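Local coordinates for protein yjcS (Bacillus subtilis, PDB 1Q8B) that is of unknown function but has the dimeric alpha/beta fold of antibiotic biosynthesis monooxygenases, and so may be an enzyme of that family, at residues N43-C48 against F79-T84; Y54-E57 against I63-W66. All blocks are in the same frame, centred on the assembly; numbering follows the deposited sequence.

Contact 1 of 2, residues N43-C48 against F79-T84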
loop_
_atom_site.group_PDB
_atom_site.type_symbol
_atom_site.label_atom_id
_atom_site.label_comp_id
_atom_site.label_asym_id
_atom_site.label_seq_id
_atom_site.Cartn_x
_atom_site.Cartn_y
_atom_site.Cartn_z
ATOM N N ASN A 43 7.035 -11.351 2.807
ATOM C CA ASN A 43 7.224 -12.550 1.992
ATOM C C ASN A 43 5.955 -13.396 2.001
ATOM O O ASN A 43 5.780 -14.279 1.169
ATOM C CB ASN A 43 8.402 -13.388 2.493
ATOM C CG ASN A 43 9.723 -12.960 1.873
ATOM O OD1 ASN A 43 10.534 -12.291 2.511
ATOM N ND2 ASN A 43 9.936 -13.334 0.617
ATOM N N LYS A 44 5.068 -13.115 2.948
ATOM C CA LYS A 44 3.806 -13.838 3.047
ATOM C C LYS A 44 2.722 -13.164 2.209
ATOM O O LYS A 44 1.658 -13.744 1.998
ATOM C CB LYS A 44 3.329 -13.905 4.497
ATOM C CG LYS A 44 4.222 -14.681 5.445
ATOM C CD LYS A 44 3.688 -14.532 6.862
ATOM C CE LYS A 44 4.592 -15.157 7.900
ATOM N NZ LYS A 44 4.093 -14.836 9.273
ATOM N N GLU A 45 2.976 -11.936 1.754
ATOM C CA GLU A 45 1.995 -11.236 0.931
ATOM C C GLU A 45 1.840 -12.048 -0.340
ATOM O O GLU A 45 2.820 -12.567 -0.880
ATOM C CB GLU A 45 2.466 -9.829 0.571
ATOM C CG GLU A 45 2.732 -8.928 1.762
ATOM C CD GLU A 45 3.176 -7.533 1.345
ATOM O OE1 GLU A 45 3.708 -6.796 2.204
ATOM O OE2 GLU A 45 2.989 -7.174 0.161
ATOM N N GLU A 46 0.605 -12.157 -0.813
ATOM C CA GLU A 46 0.310 -12.924 -2.008
ATOM C C GLU A 46 1.124 -12.521 -3.237
ATOM O O GLU A 46 1.666 -13.381 -3.935
ATOM C CB GLU A 46 -1.179 -12.816 -2.323
ATOM C CG GLU A 46 -1.800 -14.146 -2.670
ATOM C CD GLU A 46 -1.539 -15.181 -1.593
ATOM O OE1 GLU A 46 -1.896 -14.915 -0.423
ATOM O OE2 GLU A 46 -0.974 -16.256 -1.907
ATOM N N GLY A 47 1.212 -11.218 -3.493
ATOM C CA GLY A 47 1.939 -10.733 -4.655
ATOM C C GLY A 47 3.454 -10.668 -4.567
ATOM O O GLY A 47 4.112 -10.286 -5.532
ATOM N N CYS A 48 4.023 -11.045 -3.428
ATOM C CA CYS A 48 5.474 -11.002 -3.258
ATOM C C CYS A 48 6.192 -12.295 -3.650
ATOM O O CYS A 48 5.960 -13.343 -3.057
ATOM C CB CYS A 48 5.815 -10.668 -1.804
ATOM S SG CYS A 48 7.585 -10.505 -1.479
ATOM N N PHE A 79 2.417 -1.407 0.287
ATOM C CA PHE A 79 2.460 -0.215 1.118
ATOM C C PHE A 79 1.165 0.116 1.840
ATOM O O PHE A 79 1.111 1.101 2.574
ATOM C CB PHE A 79 2.932 0.995 0.308
ATOM C CG PHE A 79 4.361 0.902 -0.110
ATOM C CD1 PHE A 79 4.699 0.515 -1.399
ATOM C CD2 PHE A 79 5.380 1.131 0.809
ATOM C CE1 PHE A 79 6.034 0.352 -1.767
ATOM C CE2 PHE A 79 6.722 0.969 0.449
ATOM C CZ PHE A 79 7.044 0.578 -0.841
ATOM N N THR A 80 0.127 -0.695 1.638
ATOM C CA THR A 80 -1.135 -0.473 2.335
ATOM C C THR A 80 -1.195 -1.418 3.536
ATOM O O THR A 80 -1.988 -1.221 4.454
ATOM C CB THR A 80 -2.358 -0.747 1.441
ATOM O OG1 THR A 80 -2.476 -2.155 1.207
ATOM C CG2 THR A 80 -2.228 -0.019 0.116
ATOM N N LYS A 81 -0.348 -2.444 3.524
ATOM C CA LYS A 81 -0.301 -3.420 4.609
ATOM C C LYS A 81 0.128 -2.738 5.899
ATOM O O LYS A 81 0.982 -1.852 5.883
ATOM C CB LYS A 81 0.700 -4.528 4.287
ATOM C CG LYS A 81 0.467 -5.233 2.967
ATOM C CD LYS A 81 -0.856 -5.954 2.951
ATOM C CE LYS A 81 -0.964 -6.814 1.712
ATOM N NZ LYS A 81 -2.282 -7.507 1.643
ATOM N N LYS A 82 -0.455 -3.158 7.016
ATOM C CA LYS A 82 -0.119 -2.570 8.303
ATOM C C LYS A 82 1.323 -2.853 8.720
ATOM O O LYS A 82 1.959 -2.007 9.342
ATOM C CB LYS A 82 -1.061 -3.081 9.394
ATOM C CG LYS A 82 -0.696 -2.549 10.771
ATOM C CD LYS A 82 -1.478 -3.211 11.895
ATOM C CE LYS A 82 -1.068 -2.613 13.236
ATOM N NZ LYS A 82 -1.293 -1.129 13.225
ATOM N N HIS A 83 1.840 -4.037 8.391
ATOM C CA HIS A 83 3.215 -4.365 8.769
ATOM C C HIS A 83 4.209 -3.457 8.058
ATOM O O HIS A 83 5.293 -3.181 8.572
ATOM C CB HIS A 83 3.549 -5.850 8.505
ATOM C CG HIS A 83 3.311 -6.306 7.096
ATOM N ND1 HIS A 83 2.320 -7.207 6.765
ATOM C CD2 HIS A 83 3.960 -6.022 5.942
ATOM C CE1 HIS A 83 2.370 -7.459 5.469
ATOM N NE2 HIS A 83 3.356 -6.753 4.947
ATOM N N THR A 84 3.830 -2.977 6.880
ATOM C CA THR A 84 4.688 -2.075 6.133
ATOM C C THR A 84 4.589 -0.682 6.746
ATOM O O THR A 84 5.601 -0.059 7.055
ATOM C CB THR A 84 4.267 -2.006 4.667
ATOM O OG1 THR A 84 4.334 -3.316 4.094
ATOM C CG2 THR A 84 5.185 -1.080 3.897
#

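Contact 2 of 2, residues Y54-E57 against I63-W66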
loop_
_atom_site.group_PDB
_atom_site.type_symbol
_atom_site.label_atom_id
_atom_site.label_comp_id
_atom_site.label_asym_id
_atom_site.label_seq_id
_atom_site.Cartn_x
_atom_site.Cartn_y
_atom_site.Cartn_z
ATOM N N TYR A 54 19.120 -6.253 3.812
ATOM C CA TYR A 54 20.394 -6.485 4.470
ATOM C C TYR A 54 21.167 -5.175 4.540
ATOM O O TYR A 54 21.024 -4.304 3.681
ATOM C CB TYR A 54 21.189 -7.576 3.739
ATOM C CG TYR A 54 21.897 -7.125 2.491
ATOM C CD1 TYR A 54 23.155 -6.523 2.557
ATOM C CD2 TYR A 54 21.316 -7.311 1.241
ATOM C CE1 TYR A 54 23.826 -6.117 1.399
ATOM C CE2 TYR A 54 21.968 -6.914 0.083
ATOM C CZ TYR A 54 23.224 -6.316 0.164
ATOM O OH TYR A 54 23.861 -5.917 -0.989
ATOM N N PRO A 55 22.001 -5.018 5.579
ATOM C CA PRO A 55 22.788 -3.794 5.760
ATOM C C PRO A 55 24.110 -3.751 5.015
ATOM O O PRO A 55 24.781 -4.774 4.865
ATOM C CB PRO A 55 23.005 -3.761 7.267
ATOM C CG PRO A 55 23.250 -5.229 7.567
ATOM C CD PRO A 55 22.194 -5.946 6.714
ATOM N N LEU A 56 24.475 -2.562 4.539
ATOM C CA LEU A 56 25.767 -2.380 3.885
ATOM C C LEU A 56 26.715 -2.289 5.089
ATOM O O LEU A 56 26.299 -2.571 6.211
ATOM C CB LEU A 56 25.811 -1.068 3.083
ATOM C CG LEU A 56 25.047 -0.963 1.757
ATOM C CD1 LEU A 56 25.513 -2.047 0.804
ATOM C CD2 LEU A 56 23.558 -1.100 2.001
ATOM N N GLU A 57 27.969 -1.903 4.877
ATOM C CA GLU A 57 28.902 -1.793 6.003
ATOM C C GLU A 57 28.349 -0.779 6.994
ATOM O O GLU A 57 27.761 0.234 6.608
ATOM C CB GLU A 57 30.295 -1.367 5.527
ATOM C CG GLU A 57 30.998 -2.433 4.705
ATOM C CD GLU A 57 31.245 -3.711 5.493
ATOM O OE1 GLU A 57 31.570 -4.747 4.874
ATOM O OE2 GLU A 57 31.126 -3.685 6.735
ATOM N N ILE A 63 20.804 0.481 3.979
ATOM C CA ILE A 63 20.188 -0.835 3.934
ATOM C C ILE A 63 19.805 -1.116 2.492
ATOM O O ILE A 63 19.248 -0.255 1.815
ATOM C CB ILE A 63 18.927 -0.894 4.823
ATOM C CG1 ILE A 63 19.323 -0.691 6.288
ATOM C CG2 ILE A 63 18.214 -2.230 4.643
ATOM C CD1 ILE A 63 18.148 -0.580 7.229
HETATM N N MSE A 64 20.105 -2.321 2.024
HETATM C CA MSE A 64 19.794 -2.693 0.655
HETATM C C MSE A 64 18.568 -3.594 0.569
HETATM O O MSE A 64 18.375 -4.464 1.421
HETATM C CB MSE A 64 20.986 -3.404 0.031
HETATM C CG MSE A 64 20.855 -3.616 -1.465
HETATM SE SE MSE A 64 21.184 -2.033 -2.555
HETATM C CE MSE A 64 22.841 -1.451 -1.742
ATOM N N LEU A 65 17.744 -3.384 -0.461
ATOM C CA LEU A 65 16.544 -4.197 -0.659
ATOM C C LEU A 65 16.527 -4.872 -2.027
ATOM O O LEU A 65 16.747 -4.234 -3.054
ATOM C CB LEU A 65 15.271 -3.343 -0.518
ATOM C CG LEU A 65 14.990 -2.552 0.770
ATOM C CD1 LEU A 65 13.682 -1.774 0.597
ATOM C CD2 LEU A 65 14.894 -3.491 1.976
ATOM N N TRP A 66 16.276 -6.177 -2.019
ATOM C CA TRP A 66 16.177 -6.979 -3.238
ATOM C C TRP A 66 14.718 -7.398 -3.267
ATOM O O TRP A 66 14.265 -8.079 -2.348
ATOM C CB TRP A 66 17.047 -8.240 -3.156
ATOM C CG TRP A 66 18.531 -7.997 -3.209
ATOM C CD1 TRP A 66 19.164 -6.855 -3.609
ATOM C CD2 TRP A 66 19.566 -8.948 -2.915
ATOM N NE1 TRP A 66 20.526 -7.037 -3.587
ATOM C CE2 TRP A 66 20.803 -8.311 -3.163
ATOM C CE3 TRP A 66 19.569 -10.275 -2.467
ATOM C CZ2 TRP A 66 22.036 -8.957 -2.976
ATOM C CZ3 TRP A 66 20.799 -10.920 -2.283
ATOM C CH2 TRP A 66 22.013 -10.257 -2.538
#

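Contact 1 of 2, residues N43-C48 against F79-T84
Glu45 reaches from the loop after helix 28-42 to the start of helix 82-88 and meets His83 there. Its CB points toward the helix; CG lies anti to the carbonyl carbon, and the chain, extended beyond CG, carries the carboxylate to the histidine. Glu45 CG passes 3.9 Å from His83 NE2, and Glu45 CD comes equally near to Lys81 CG, the two side chains sliding past each other in opposite directions. At the tip, Glu45 OE1 accepts a nearly straight hydrogen bond of 2.8 Å from His83 NE2 (167° at the hydrogen). The oxygen lies almost in the imidazole plane but is itself met on its anti side, with NE2 22° out of the carboxylate plane; the carboxylate and ring planes stand 37° apart. His78 ND1 is also hydrogen-bonded to OE1, so two imidazoles grip one oxygen of the buried Glu45, which fixes the rotation of the carboxylate. Lys81 CB sits 3.5 Å above one face of the His83 ring, toward its rim, while Leu38 and Thr42 of helix 28-42 also touch this histidine. Lys81, the N-cap residue of helix 82-88, has its NZ hydrogen-bonded to the backbone O of Val95 of the second subunit. A type I turn, Glu45 to Cys48, leads on into strand 48-55. The arrangement is a His-carboxylate hydrogen bond tying a helix-to-strand loop to a helix start in the ferredoxin-like ABM fold.

Contact 2 of 2, residues Y54-E57 against I63-W66
Tyr54 and Met64 form an antiparallel hydrogen-bonded pair: Met64 N gives a 2.7 Å bond to Tyr54 O, and Tyr54 N a longer one of 3.1 Å to Met64 O. Next along, Pro55 faces Ile63 as a non-hydrogen-bonded pair, with CA atoms 4.3 Å apart. Tyr54 and Met64, a selenomethionine, leave the sheet on the same face and run side by side. With CG set between its backbone N and carbonyl carbon (chi1 79°), the tyrosine ring lies alongside its partner, and Met64 CB sits over one ring face, toward the rim, in a CH-pi contact, 3.9 Å from the centroid. One ring edge of Tyr54 is turned to the face of Trp66: the planes stand at 70°, an edge-to-face pair in which Tyr54 CE2 is 3.7 Å from Trp66 CZ2. The selenomethionine chain bends at chi2 and chi3 and brings its methyl to Leu56, Met64 CE lying 3.7 Å from Leu56 CD1. The other leucine methyl, Leu56 CD2, rests equally close to the backbone N of Ile63 and that of Met64. On the other face, Ile63 is buried against Ile31, Met32 and Phe35 of helix 28-42, and Pro55 also touches Met32. This is the end of the beta hairpin of strands 48-55 and 62-69 next to its connecting loop, at one side of the four-stranded antiparallel sheet, whose helix-covered face is part of the ferredoxin-like architecture of the dimeric alpha/beta barrel clan.

Contact 2 is nested in the chain between the two segments of contact 1, yet their centres lie about 19 Å apart, on opposite sides of the chain's centre, and they do not touch. Residues 43-48 and 79-84 meet through a partly buried polar link among helices and loops, with the second subunit close by. Residues 54-57 and 63-66 instead pair within the sheet, through backbone bonds and an apolar and aromatic cluster mostly at the surface, with Ile63 buried on the other face; no other chain of the assembly reaches them. They join different elements but have neighbours in common: 43-48 runs into strand 48-55, and side chains of both touch helix 28-42.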